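Local structure of dTDP-4-amino-4,6-dideoxyglucose formyltransferase (Shewanella sp. FDAARGOS_354, 6V2T) at residues Ile88-His99 with Leu108-Pro119; Pro130-Lys138 with Asp234-Gly242. The protein probably transfers a formyl group from a folate cofactor to the sugar amino group of dTDP-4-amino-4,6-dideoxyglucose, a step linked to O-antigen synthesis. One frame throughout, in Å; residues are numbered along the deposited sequence.

Contact 1: residues Ile88-His99 with Leu108-Pro119. With 0FX (dTDP-4-amino-4,6-dideoxyglucose), chain G; FOL (folic acid), chain H.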
loop_
_atom_site.group_PDB
_atom_site.type_symbol
_atom_site.label_atom_id
_atom_site.label_comp_id
_atom_site.label_asym_id
_atom_site.label_seq_id
_atom_site.Cartn_x
_atom_site.Cartn_y
_atom_site.Cartn_z
ATOM N N ILE B 88 -6.151 43.341 -9.323
ATOM C CA ILE B 88 -6.597 42.856 -7.987
ATOM C C ILE B 88 -6.658 44.070 -7.056
ATOM O O ILE B 88 -7.727 44.277 -6.394
ATOM C CB ILE B 88 -5.690 41.736 -7.431
ATOM C CG1 ILE B 88 -5.729 40.469 -8.290
ATOM C CG2 ILE B 88 -6.052 41.421 -5.994
ATOM C CD1 ILE B 88 -4.484 39.631 -8.169
ATOM N N VAL B 89 -5.571 44.841 -7.018
ATOM C CA VAL B 89 -5.426 46.042 -6.152
ATOM C C VAL B 89 -6.539 47.037 -6.485
ATOM O O VAL B 89 -7.089 47.643 -5.554
ATOM C CB VAL B 89 -4.045 46.698 -6.299
ATOM C CG1 VAL B 89 -4.020 48.017 -5.557
ATOM C CG2 VAL B 89 -2.917 45.787 -5.825
ATOM N N GLU B 90 -6.841 47.188 -7.777
ATOM C CA GLU B 90 -7.939 48.034 -8.310
ATOM C C GLU B 90 -9.302 47.564 -7.769
ATOM O O GLU B 90 -10.054 48.411 -7.286
ATOM C CB GLU B 90 -7.868 48.010 -9.842
ATOM C CG GLU B 90 -9.043 48.669 -10.545
ATOM C CD GLU B 90 -9.279 50.115 -10.154
ATOM O OE1 GLU B 90 -8.336 50.755 -9.633
ATOM O OE2 GLU B 90 -10.408 50.601 -10.367
ATOM N N HIS B 91 -9.619 46.271 -7.827
ATOM C CA HIS B 91 -11.010 45.757 -7.796
ATOM C C HIS B 91 -11.388 45.106 -6.458
ATOM O O HIS B 91 -12.589 45.064 -6.144
ATOM C CB HIS B 91 -11.202 44.763 -8.954
ATOM C CG HIS B 91 -12.634 44.516 -9.298
ATOM N ND1 HIS B 91 -13.323 45.307 -10.204
ATOM C CD2 HIS B 91 -13.513 43.582 -8.854
ATOM C CE1 HIS B 91 -14.565 44.863 -10.304
ATOM N NE2 HIS B 91 -14.705 43.805 -9.482
ATOM N N TYR B 92 -10.441 44.537 -5.711
ATOM C CA TYR B 92 -10.787 43.680 -4.554
ATOM C C TYR B 92 -10.438 44.355 -3.223
ATOM O O TYR B 92 -9.403 44.988 -3.072
ATOM C CB TYR B 92 -10.130 42.309 -4.712
ATOM C CG TYR B 92 -10.710 41.520 -5.854
ATOM C CD1 TYR B 92 -11.907 40.844 -5.706
ATOM C CD2 TYR B 92 -10.070 41.470 -7.083
ATOM C CE1 TYR B 92 -12.451 40.116 -6.754
ATOM C CE2 TYR B 92 -10.600 40.743 -8.143
ATOM C CZ TYR B 92 -11.799 40.076 -7.976
ATOM O OH TYR B 92 -12.337 39.364 -9.005
ATOM N N GLU B 93 -11.294 44.153 -2.238
ATOM C CA GLU B 93 -11.032 44.624 -0.850
ATOM C C GLU B 93 -10.239 43.559 -0.077
ATOM O O GLU B 93 -9.596 43.907 0.954
ATOM C CB GLU B 93 -12.355 44.935 -0.158
ATOM C CG GLU B 93 -12.947 46.256 -0.598
ATOM C CD GLU B 93 -13.424 46.319 -2.043
ATOM O OE1 GLU B 93 -14.169 45.403 -2.487
ATOM O OE2 GLU B 93 -13.051 47.274 -2.709
ATOM N N LEU B 94 -10.355 42.301 -0.481
ATOM C CA LEU B 94 -9.729 41.150 0.227
ATOM C C LEU B 94 -9.340 40.067 -0.772
ATOM O O LEU B 94 -10.175 39.732 -1.608
ATOM C CB LEU B 94 -10.723 40.597 1.243
ATOM C CG LEU B 94 -10.307 39.288 1.914
ATOM C CD1 LEU B 94 -9.050 39.506 2.777
ATOM C CD2 LEU B 94 -11.438 38.713 2.758
ATOM N N VAL B 95 -8.160 39.469 -0.609
ATOM C CA VAL B 95 -7.760 38.247 -1.355
ATOM C C VAL B 95 -7.540 37.123 -0.348
ATOM O O VAL B 95 -6.821 37.367 0.645
ATOM C CB VAL B 95 -6.516 38.465 -2.232
ATOM C CG1 VAL B 95 -6.192 37.215 -3.039
ATOM C CG2 VAL B 95 -6.687 39.657 -3.141
ATOM N N VAL B 96 -8.126 35.953 -0.625
ATOM C CA VAL B 96 -7.942 34.698 0.156
ATOM C C VAL B 96 -7.230 33.666 -0.726
ATOM O O VAL B 96 -7.759 33.263 -1.778
ATOM C CB VAL B 96 -9.257 34.156 0.739
ATOM C CG1 VAL B 96 -9.014 32.858 1.479
ATOM C CG2 VAL B 96 -9.937 35.170 1.644
ATOM N N SER B 97 -6.033 33.277 -0.299
ATOM C CA SER B 97 -5.277 32.159 -0.881
ATOM C C SER B 97 -5.781 30.878 -0.234
ATOM O O SER B 97 -5.618 30.726 0.985
ATOM C CB SER B 97 -3.805 32.316 -0.653
ATOM O OG SER B 97 -3.194 31.062 -0.823
ATOM N N ALA B 98 -6.374 30.002 -1.020
ATOM C CA ALA B 98 -6.872 28.688 -0.566
ATOM C C ALA B 98 -6.057 27.615 -1.289
ATOM O O ALA B 98 -6.484 27.146 -2.368
ATOM C CB ALA B 98 -8.358 28.583 -0.818
ATOM N N HIS B 99 -4.910 27.250 -0.718
ATOM C CA HIS B 99 -3.967 26.293 -1.354
ATOM C C HIS B 99 -3.610 26.852 -2.739
ATOM O O HIS B 99 -3.835 26.179 -3.731
ATOM C CB HIS B 99 -4.588 24.899 -1.408
ATOM C CG HIS B 99 -4.805 24.256 -0.077
ATOM N ND1 HIS B 99 -4.700 22.899 0.095
ATOM C CD2 HIS B 99 -5.113 24.771 1.130
ATOM C CE1 HIS B 99 -4.962 22.599 1.359
ATOM N NE2 HIS B 99 -5.214 23.741 2.019
ATOM N N LEU B 108 1.498 42.864 -4.061
ATOM C CA LEU B 108 0.120 42.419 -3.737
ATOM C C LEU B 108 -0.090 42.469 -2.214
ATOM O O LEU B 108 -1.031 43.123 -1.780
ATOM C CB LEU B 108 -0.089 41.001 -4.261
ATOM C CG LEU B 108 -1.412 40.710 -4.957
ATOM C CD1 LEU B 108 -1.612 39.219 -5.114
ATOM C CD2 LEU B 108 -2.599 41.350 -4.258
ATOM N N VAL B 109 0.731 41.750 -1.443
ATOM C CA VAL B 109 0.507 41.529 0.020
ATOM C C VAL B 109 0.607 42.844 0.800
ATOM O O VAL B 109 -0.093 42.947 1.836
ATOM C CB VAL B 109 1.408 40.428 0.620
ATOM C CG1 VAL B 109 1.198 39.096 -0.075
ATOM C CG2 VAL B 109 2.885 40.779 0.653
ATOM N N ASN B 110 1.427 43.802 0.355
ATOM C CA ASN B 110 1.651 45.088 1.064
ATOM C C ASN B 110 0.511 46.068 0.782
ATOM O O ASN B 110 0.350 47.001 1.588
ATOM C CB ASN B 110 3.008 45.714 0.715
ATOM C CG ASN B 110 4.175 44.896 1.231
ATOM O OD1 ASN B 110 4.045 44.137 2.193
ATOM N ND2 ASN B 110 5.327 45.043 0.607
ATOM N N ASN B 111 -0.249 45.873 -0.294
ATOM C CA ASN B 111 -1.257 46.854 -0.781
ATOM C C ASN B 111 -2.698 46.357 -0.648
ATOM O O ASN B 111 -3.581 47.182 -0.914
ATOM C CB ASN B 111 -1.008 47.244 -2.247
ATOM C CG ASN B 111 0.238 48.097 -2.371
ATOM O OD1 ASN B 111 0.325 49.155 -1.761
ATOM N ND2 ASN B 111 1.243 47.592 -3.066
ATOM N N VAL B 112 -2.922 45.076 -0.375
ATOM C CA VAL B 112 -4.282 44.479 -0.257
ATOM C C VAL B 112 -4.278 43.532 0.938
ATOM O O VAL B 112 -3.283 42.813 1.119
ATOM C CB VAL B 112 -4.715 43.747 -1.544
ATOM C CG1 VAL B 112 -6.182 43.361 -1.478
ATOM C CG2 VAL B 112 -4.448 44.582 -2.766
ATOM N N ARG B 113 -5.330 43.540 1.745
ATOM C CA ARG B 113 -5.493 42.530 2.820
ATOM C C ARG B 113 -5.490 41.138 2.148
ATOM O O ARG B 113 -6.427 40.828 1.379
ATOM C CB ARG B 113 -6.750 42.811 3.653
ATOM C CG ARG B 113 -6.814 42.001 4.948
ATOM C CD ARG B 113 -7.814 42.606 5.914
ATOM N NE ARG B 113 -9.155 42.624 5.322
ATOM C CZ ARG B 113 -10.127 41.755 5.619
ATOM N NH1 ARG B 113 -11.300 41.840 5.011
ATOM N NH2 ARG B 113 -9.952 40.828 6.537
ATOM N N CYS B 114 -4.432 40.341 2.355
ATOM C CA CYS B 114 -4.326 38.963 1.803
ATOM C C CYS B 114 -4.304 37.959 2.958
ATOM O O CYS B 114 -3.544 38.175 3.913
ATOM C CB CYS B 114 -3.101 38.833 0.914
ATOM S SG CYS B 114 -3.179 39.879 -0.565
ATOM N N ILE B 115 -5.124 36.907 2.874
ATOM C CA ILE B 115 -5.250 35.854 3.916
ATOM C C ILE B 115 -5.052 34.482 3.273
ATOM O O ILE B 115 -5.709 34.189 2.251
ATOM C CB ILE B 115 -6.604 35.978 4.644
ATOM C CG1 ILE B 115 -6.695 37.310 5.386
ATOM C CG2 ILE B 115 -6.812 34.782 5.554
ATOM C CD1 ILE B 115 -8.015 37.586 6.137
ATOM N N ASN B 116 -4.213 33.652 3.893
ATOM C CA ASN B 116 -3.838 32.305 3.400
ATOM C C ASN B 116 -4.504 31.253 4.275
ATOM O O ASN B 116 -4.557 31.397 5.544
ATOM C CB ASN B 116 -2.319 32.108 3.327
ATOM C CG ASN B 116 -1.887 30.765 2.758
ATOM O OD1 ASN B 116 -1.116 30.040 3.378
ATOM N ND2 ASN B 116 -2.341 30.410 1.576
ATOM N N ILE B 117 -5.015 30.224 3.622
ATOM C CA ILE B 117 -5.477 28.988 4.297
ATOM C C ILE B 117 -4.400 27.923 4.078
ATOM O O ILE B 117 -4.227 27.442 2.943
ATOM C CB ILE B 117 -6.859 28.586 3.745
ATOM C CG1 ILE B 117 -7.839 29.749 3.811
ATOM C CG2 ILE B 117 -7.398 27.377 4.503
ATOM C CD1 ILE B 117 -9.094 29.515 3.008
ATOM N N HIS B 118 -3.644 27.607 5.117
ATOM C CA HIS B 118 -2.441 26.737 5.038
ATOM C C HIS B 118 -2.718 25.429 5.764
ATOM O O HIS B 118 -3.092 25.431 6.941
ATOM C CB HIS B 118 -1.231 27.471 5.641
ATOM C CG HIS B 118 0.013 26.652 5.771
ATOM N ND1 HIS B 118 0.727 26.209 4.669
ATOM C CD2 HIS B 118 0.738 26.310 6.847
ATOM C CE1 HIS B 118 1.797 25.566 5.080
ATOM N NE2 HIS B 118 1.808 25.581 6.421
ATOM N N PRO B 119 -2.414 24.289 5.114
ATOM C CA PRO B 119 -2.569 22.973 5.727
ATOM C C PRO B 119 -1.383 22.523 6.594
ATOM O O PRO B 119 -0.996 21.382 6.512
ATOM C CB PRO B 119 -2.782 22.096 4.502
ATOM C CG PRO B 119 -1.878 22.717 3.450
ATOM C CD PRO B 119 -2.035 24.207 3.682
HETATM O O4P 0FX G . -2.384 20.768 -0.571
HETATM P P2 0FX G . -2.607 21.033 -2.062
HETATM O O3P 0FX G . -3.851 21.820 -2.331
HETATM O O1G 0FX G . -1.375 21.940 -2.419
HETATM C C1G 0FX G . -1.622 23.206 -3.025
HETATM C C2G 0FX G . -0.615 23.302 -4.154
HETATM O O2G 0FX G . -0.755 22.273 -5.151
HETATM C C3G 0FX G . 0.761 23.185 -3.521
HETATM O O3G 0FX G . 1.715 23.388 -4.574
HETATM C C4G 0FX G . 0.938 24.182 -2.358
HETATM N N4A 0FX G . 2.159 23.843 -1.621
HETATM C C5G 0FX G . -0.200 24.198 -1.344
HETATM C C6G 0FX G . -0.045 25.379 -0.363
HETATM O O5G 0FX G . -1.440 24.265 -2.054
HETATM O OPP 0FX G . -2.846 19.792 -3.196
HETATM P P 0FX G . -1.530 19.018 -3.552
HETATM O O1P 0FX G . -0.425 19.745 -4.161
HETATM O O2P 0FX G . -1.917 17.980 -4.571
HETATM O O5 0FX G . -1.005 18.100 -2.381
HETATM C C5 0FX G . -1.895 17.421 -1.536
HETATM C C4 0FX G . -1.103 16.284 -0.877
HETATM O O4 0FX G . -0.745 15.271 -1.818
HETATM C C3 0FX G . 0.258 16.709 -0.299
HETATM O O3 0FX G . 0.135 17.332 0.972
HETATM C C2 0FX G . 1.097 15.407 -0.290
HETATM C C1 0FX G . 0.460 14.662 -1.497
HETATM N N11 0FX G . 1.350 14.739 -2.647
HETATM C C61 0FX G . 1.165 15.628 -3.648
HETATM C C51 0FX G . 2.044 15.627 -4.730
HETATM C C5A 0FX G . 1.857 16.631 -5.863
HETATM C C21 0FX G . 2.357 13.857 -2.682
HETATM O O21 0FX G . 2.506 12.986 -1.653
HETATM N N31 0FX G . 3.243 13.833 -3.708
HETATM C C41 0FX G . 3.099 14.706 -4.739
HETATM O O41 0FX G . 4.032 14.699 -5.736
HETATM N N1 FOL H . 2.462 34.187 -0.845
HETATM C C2 FOL H . 3.061 34.934 0.097
HETATM N NA2 FOL H . 3.705 36.042 -0.254
HETATM N N3 FOL H . 2.981 34.601 1.421
HETATM C C4 FOL H . 2.353 33.475 1.794
HETATM O O4 FOL H . 2.334 33.251 3.033
HETATM C C4A FOL H . 1.727 32.687 0.832
HETATM N N5 FOL H . 1.110 31.542 1.123
HETATM C C6 FOL H . 0.790 30.523 0.117
HETATM C C7 FOL H . 0.383 31.260 -1.172
HETATM N N8 FOL H . 1.244 32.367 -1.490
HETATM C C8A FOL H . 1.809 33.085 -0.507
HETATM C C9 FOL H . 1.866 29.376 0.042
HETATM N N10 FOL H . 2.032 28.830 -1.307
HETATM C C11 FOL H . 5.624 27.751 -3.217
HETATM C C12 FOL H . 4.392 27.677 -3.869
HETATM C C13 FOL H . 3.209 28.027 -3.208
HETATM C C14 FOL H . 3.219 28.479 -1.905
HETATM C C15 FOL H . 4.451 28.579 -1.267
HETATM C C16 FOL H . 5.638 28.220 -1.910
HETATM C C FOL H . 6.905 27.400 -3.937
HETATM O O FOL H . 6.861 27.429 -5.147
HETATM N N FOL H . 8.062 27.154 -3.318
HETATM O O HOH W 1 -7.277 45.633 1.235
#
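The parallel strands 94-98 and 113-118, neighbours in the central sheet of the formyltransferase fold, pair from Val95 and Cys114 to Ala98 and Ile117, with segment axes 17° apart. Four backbone hydrogen bonds join them: Val95 N to Arg113 O, Ile115 N to Val95 O, Ser97 N to Ile115 O and Ile117 N to Ser97 O. On one face of the sheet, Leu94 lays CD1 over the centre of the Arg113 guanidinium, 3.8 Å from CZ. That flat group is turned broadside to the leucine while its nitrogens bond to the carbonyls of Leu193 and Val194. Farther along this face, Ile117 CD1 reaches Val96 CG1 at 3.7 Å and also meets Ala98 CB. The other face is polar near the folate: Asn116 ND2 lies 2.6 Å from Ser97 OG, but the N-H angle of 125° makes this a weak hydrogen bond. Asn116 holds CG anti to its backbone N (chi1 -177°), which brings the amide beside the serine and the pterin, where ND2 is 3.5 Å from folate C6; OD1 bonds to His146. Beyond the strand, His99 ND1 donates to the sugar-nucleotide phosphate oxygen O3P at 2.8 Å, with O3P in the ring plane. NE2 bonds to Glu182, so both ring nitrogens are engaged and the ring's rotation is fixed. At the far end, Val112 CG2 packs on Val89 CG2 at 3.6 Å. Ligand-binding residues at the carboxy ends of parallel strands, joined here by a beta-alpha-beta crossover, are characteristic of Rossmann-like folds.

Contact 2: residues Pro130-Lys138 with Asp234-Gly242; sequences PQVFSIINK and DLLRALSHG. With 0FX (dTDP-4-amino-4,6-dideoxyglucose), chain G; EDO (1,2-ethanediol), chain I.
Ile135 and Ala238 meet in an antiparallel helix pair in which helix 130-137 of the formyl transferase region packs against the last turn of helix 229-238 from the C-terminal region. The segment axes run at 168° and approach to 8.6 Å. Ala238 turns its methyl toward the other helix: CB sits 3.5 Å from Ile135 CG2 and 3.6 Å from Ile136 CG1, and also touches the carbonyl oxygen of Val132. This small side chain fits the close backbone approach, Val132 CA to Ala238 CA being 4.7 Å. Around it, Ile136 runs alongside Leu235 in the same direction, with their CD1 methyls in contact, whereas Val132 meets Leu239 at about a right angle.

Ile135 has a second role. Its chi1 of -82° sets CG1 anti to the carbonyl carbon and leaves CG2 opposite the backbone N, directed at Arg237, where it sits over the centre of the guanidinium. One face of the guanidinium thus meets a methyl, while polar partners sit in its plane, at the edge. There, NE and NH2 both grip Asp234 OD1 side-on, meeting the oxygen from the same face of the carboxylate, while NH1 bonds to the carbonyl of Asp169. The second carboxylate oxygen, OD2, takes Lys138 NZ at 2.9 Å, again from above the carboxylate plane. Lys138 NZ lies 3.7 Å from Arg237 NH2, and the shared carboxylate probably eases the two positive charges; an ethanediol, probably from the crystallisation liquor, also bonds to both. Lys138 NZ donates to Ile135 O as well. At the opposite end, one face of the His241 ring receives the deoxyribose carbon C1 over its centre, while Gln131 NE2 bonds to Ser171 and donates almost straight, at 171°, to deoxyribose oxygen O3 of the sugar nucleotide, 3.0 Å away.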
loop_
_atom_site.group_PDB
_atom_site.type_symbol
_atom_site.label_atom_id
_atom_site.label_comp_id
_atom_site.label_asym_id
_atom_site.label_seq_id
_atom_site.Cartn_x
_atom_site.Cartn_y
_atom_site.Cartn_z
ATOM N N PRO B 130 3.270 19.884 4.851
ATOM C CA PRO B 130 3.620 19.898 6.284
ATOM C C PRO B 130 3.476 18.560 7.011
ATOM O O PRO B 130 4.330 18.235 7.778
ATOM C CB PRO B 130 2.694 20.983 6.844
ATOM C CG PRO B 130 2.555 21.928 5.673
ATOM C CD PRO B 130 2.376 20.994 4.489
ATOM N N GLN B 131 2.421 17.786 6.734
ATOM C CA GLN B 131 2.189 16.498 7.415
ATOM C C GLN B 131 3.280 15.484 7.043
ATOM O O GLN B 131 3.581 14.695 7.886
ATOM C CB GLN B 131 0.761 16.006 7.153
ATOM C CG GLN B 131 0.612 15.298 5.819
ATOM C CD GLN B 131 0.565 16.234 4.630
ATOM O OE1 GLN B 131 0.416 17.437 4.762
ATOM N NE2 GLN B 131 0.646 15.654 3.446
ATOM N N VAL B 132 3.925 15.560 5.871
ATOM C CA VAL B 132 5.026 14.635 5.508
ATOM C C VAL B 132 6.173 14.851 6.508
ATOM O O VAL B 132 6.631 13.877 7.110
ATOM C CB VAL B 132 5.517 14.840 4.062
ATOM C CG1 VAL B 132 6.742 14.006 3.789
ATOM C CG2 VAL B 132 4.417 14.544 3.053
ATOM N N PHE B 133 6.623 16.077 6.617
ATOM C CA PHE B 133 7.681 16.517 7.578
ATOM C C PHE B 133 7.218 16.245 9.017
ATOM O O PHE B 133 7.986 15.690 9.762
ATOM C CB PHE B 133 8.068 17.963 7.297
ATOM C CG PHE B 133 8.696 18.106 5.936
ATOM C CD1 PHE B 133 10.038 17.797 5.747
ATOM C CD2 PHE B 133 7.939 18.490 4.840
ATOM C CE1 PHE B 133 10.601 17.888 4.480
ATOM C CE2 PHE B 133 8.501 18.529 3.570
ATOM C CZ PHE B 133 9.834 18.272 3.409
ATOM N N SER B 134 5.981 16.529 9.387
ATOM C CA SER B 134 5.559 16.301 10.789
ATOM C C SER B 134 5.657 14.806 11.135
ATOM O O SER B 134 5.980 14.499 12.306
ATOM C CB SER B 134 4.181 16.850 11.098
ATOM O OG SER B 134 4.238 18.260 11.222
ATOM N N ILE B 135 5.303 13.899 10.211
ATOM C CA ILE B 135 5.231 12.451 10.551
ATOM C C ILE B 135 6.633 12.032 10.987
ATOM O O ILE B 135 6.757 11.216 11.898
ATOM C CB ILE B 135 4.696 11.602 9.375
ATOM C CG1 ILE B 135 3.167 11.656 9.338
ATOM C CG2 ILE B 135 5.228 10.169 9.427
ATOM C CD1 ILE B 135 2.513 11.225 7.991
ATOM N N ILE B 136 7.627 12.572 10.308
ATOM C CA ILE B 136 9.057 12.289 10.535
ATOM C C ILE B 136 9.587 13.078 11.734
ATOM O O ILE B 136 10.235 12.433 12.578
ATOM C CB ILE B 136 9.860 12.598 9.280
ATOM C CG1 ILE B 136 9.444 11.689 8.116
ATOM C CG2 ILE B 136 11.342 12.475 9.570
ATOM C CD1 ILE B 136 9.896 12.214 6.784
ATOM N N ASN B 137 9.376 14.404 11.799
ATOM C CA ASN B 137 10.115 15.234 12.803
ATOM C C ASN B 137 9.256 15.497 14.049
ATOM O O ASN B 137 9.724 16.213 14.905
ATOM C CB ASN B 137 10.685 16.513 12.201
ATOM C CG ASN B 137 9.654 17.511 11.709
ATOM O OD1 ASN B 137 8.507 17.597 12.190
ATOM N ND2 ASN B 137 10.101 18.316 10.765
ATOM N N LYS B 138 8.012 15.018 14.093
ATOM C CA LYS B 138 7.125 15.010 15.282
ATOM C C LYS B 138 6.711 16.421 15.692
ATOM O O LYS B 138 5.982 16.521 16.703
ATOM C CB LYS B 138 7.828 14.291 16.444
ATOM C CG LYS B 138 8.411 12.929 16.095
ATOM C CD LYS B 138 7.420 11.973 15.402
ATOM C CE LYS B 138 8.065 10.696 14.875
ATOM N NZ LYS B 138 7.043 9.809 14.275
ATOM N N ASP B 234 8.470 5.090 9.700
ATOM C CA ASP B 234 8.017 6.496 9.824
ATOM C C ASP B 234 8.336 7.253 8.534
ATOM O O ASP B 234 7.443 7.959 8.018
ATOM C CB ASP B 234 8.628 7.157 11.065
ATOM C CG ASP B 234 7.919 6.782 12.346
ATOM O OD1 ASP B 234 6.922 6.030 12.276
ATOM O OD2 ASP B 234 8.315 7.315 13.407
ATOM N N LEU B 235 9.523 7.082 7.983
ATOM C CA LEU B 235 9.918 7.724 6.700
ATOM C C LEU B 235 8.994 7.250 5.568
ATOM O O LEU B 235 8.507 8.129 4.777
ATOM C CB LEU B 235 11.365 7.348 6.385
ATOM C CG LEU B 235 11.886 7.737 5.004
ATOM C CD1 LEU B 235 11.790 9.233 4.822
ATOM C CD2 LEU B 235 13.338 7.262 4.815
ATOM N N LEU B 236 8.813 5.930 5.428
ATOM C CA LEU B 236 8.022 5.369 4.285
ATOM C C LEU B 236 6.532 5.732 4.453
ATOM O O LEU B 236 5.903 6.080 3.447
ATOM C CB LEU B 236 8.239 3.859 4.191
ATOM C CG LEU B 236 9.667 3.422 3.881
ATOM C CD1 LEU B 236 9.764 1.904 3.878
ATOM C CD2 LEU B 236 10.164 4.005 2.562
ATOM N N ARG B 237 5.983 5.710 5.670
ATOM C CA ARG B 237 4.564 6.134 5.871
ATOM C C ARG B 237 4.400 7.632 5.597
ATOM O O ARG B 237 3.364 7.997 4.953
ATOM C CB ARG B 237 3.998 5.653 7.214
ATOM C CG ARG B 237 4.354 6.498 8.425
ATOM C CD ARG B 237 3.896 5.734 9.665
ATOM N NE ARG B 237 4.436 6.301 10.885
ATOM C CZ ARG B 237 3.895 7.269 11.615
ATOM N NH1 ARG B 237 2.750 7.855 11.282
ATOM N NH2 ARG B 237 4.531 7.658 12.704
ATOM N N ALA B 238 5.404 8.468 5.931
ATOM C CA ALA B 238 5.395 9.923 5.677
ATOM C C ALA B 238 5.321 10.174 4.165
ATOM O O ALA B 238 4.725 11.162 3.764
ATOM C CB ALA B 238 6.636 10.591 6.230
ATOM N N LEU B 239 5.963 9.311 3.381
ATOM C CA LEU B 239 6.155 9.467 1.912
ATOM C C LEU B 239 5.074 8.680 1.139
ATOM O O LEU B 239 5.093 8.685 -0.104
ATOM C CB LEU B 239 7.564 8.999 1.578
ATOM C CG LEU B 239 8.668 9.936 2.078
ATOM C CD1 LEU B 239 10.044 9.424 1.667
ATOM C CD2 LEU B 239 8.480 11.372 1.599
ATOM N N SER B 240 4.122 8.091 1.842
ATOM C CA SER B 240 3.023 7.293 1.260
ATOM C C SER B 240 1.752 8.120 1.267
ATOM O O SER B 240 1.298 8.549 2.343
ATOM C CB SER B 240 2.871 5.985 1.945
ATOM O OG SER B 240 4.089 5.279 1.848
ATOM N N HIS B 241 1.243 8.405 0.081
ATOM C CA HIS B 241 0.031 9.249 -0.079
ATOM C C HIS B 241 -0.698 8.764 -1.326
ATOM O O HIS B 241 -0.415 9.303 -2.422
ATOM C CB HIS B 241 0.398 10.718 -0.169
ATOM C CG HIS B 241 -0.745 11.664 -0.065
ATOM N ND1 HIS B 241 -0.841 12.576 0.988
ATOM C CD2 HIS B 241 -1.824 11.869 -0.872
ATOM C CE1 HIS B 241 -1.953 13.288 0.828
ATOM N NE2 HIS B 241 -2.578 12.876 -0.311
ATOM N N GLY B 242 -1.577 7.798 -1.139
ATOM C CA GLY B 242 -2.394 7.215 -2.227
ATOM C C GLY B 242 -1.484 6.699 -3.325
ATOM O O GLY B 242 -0.508 6.002 -2.998
HETATM O O4P 0FX G . -2.384 20.768 -0.571
HETATM P P2 0FX G . -2.607 21.033 -2.062
HETATM O O3P 0FX G . -3.851 21.820 -2.331
HETATM O O1G 0FX G . -1.375 21.940 -2.419
HETATM C C1G 0FX G . -1.622 23.206 -3.025
HETATM C C2G 0FX G . -0.615 23.302 -4.154
HETATM O O2G 0FX G . -0.755 22.273 -5.151
HETATM C C3G 0FX G . 0.761 23.185 -3.521
HETATM O O3G 0FX G . 1.715 23.388 -4.574
HETATM C C4G 0FX G . 0.938 24.182 -2.358
HETATM N N4A 0FX G . 2.159 23.843 -1.621
HETATM C C5G 0FX G . -0.200 24.198 -1.344
HETATM C C6G 0FX G . -0.045 25.379 -0.363
HETATM O O5G 0FX G . -1.440 24.265 -2.054
HETATM O OPP 0FX G . -2.846 19.792 -3.196
HETATM P P 0FX G . -1.530 19.018 -3.552
HETATM O O1P 0FX G . -0.425 19.745 -4.161
HETATM O O2P 0FX G . -1.917 17.980 -4.571
HETATM O O5 0FX G . -1.005 18.100 -2.381
HETATM C C5 0FX G . -1.895 17.421 -1.536
HETATM C C4 0FX G . -1.103 16.284 -0.877
HETATM O O4 0FX G . -0.745 15.271 -1.818
HETATM C C3 0FX G . 0.258 16.709 -0.299
HETATM O O3 0FX G . 0.135 17.332 0.972
HETATM C C2 0FX G . 1.097 15.407 -0.290
HETATM C C1 0FX G . 0.460 14.662 -1.497
HETATM N N11 0FX G . 1.350 14.739 -2.647
HETATM C C61 0FX G . 1.165 15.628 -3.648
HETATM C C51 0FX G . 2.044 15.627 -4.730
HETATM C C5A 0FX G . 1.857 16.631 -5.863
HETATM C C21 0FX G . 2.357 13.857 -2.682
HETATM O O21 0FX G . 2.506 12.986 -1.653
HETATM N N31 0FX G . 3.243 13.833 -3.708
HETATM C C41 0FX G . 3.099 14.706 -4.739
HETATM O O41 0FX G . 4.032 14.699 -5.736
HETATM C C1 EDO I . 3.163 9.648 15.442
HETATM O O1 EDO I . 3.872 9.928 14.236
HETATM C C2 EDO I . 4.031 10.000 16.580
HETATM O O2 EDO I . 5.331 9.424 16.416
#

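In the fold
Both contacts are largely buried, yet they lie on opposite sides of the chain's centre, with their own centres about 30 Å apart. Contact 1 joins neighbouring strands of one sheet, and regular backbone bonding sets its geometry; contact 2 brings together helices from the formyl transferase region and the C-terminal region, 96 residues apart at the nearest ends, through side chains and a charged cluster. Contact 1 is more extensive, burying 835 Å² against 442 Å². Each has an exposed fringe: Glu93 and Asn111 in contact 1, Lys138 in contact 2. The sugar nucleotide links them, since contact 1 holds its phosphate and contact 2 its deoxyribose. Packing of Pro119 and His118 on Pro130 makes them touch directly.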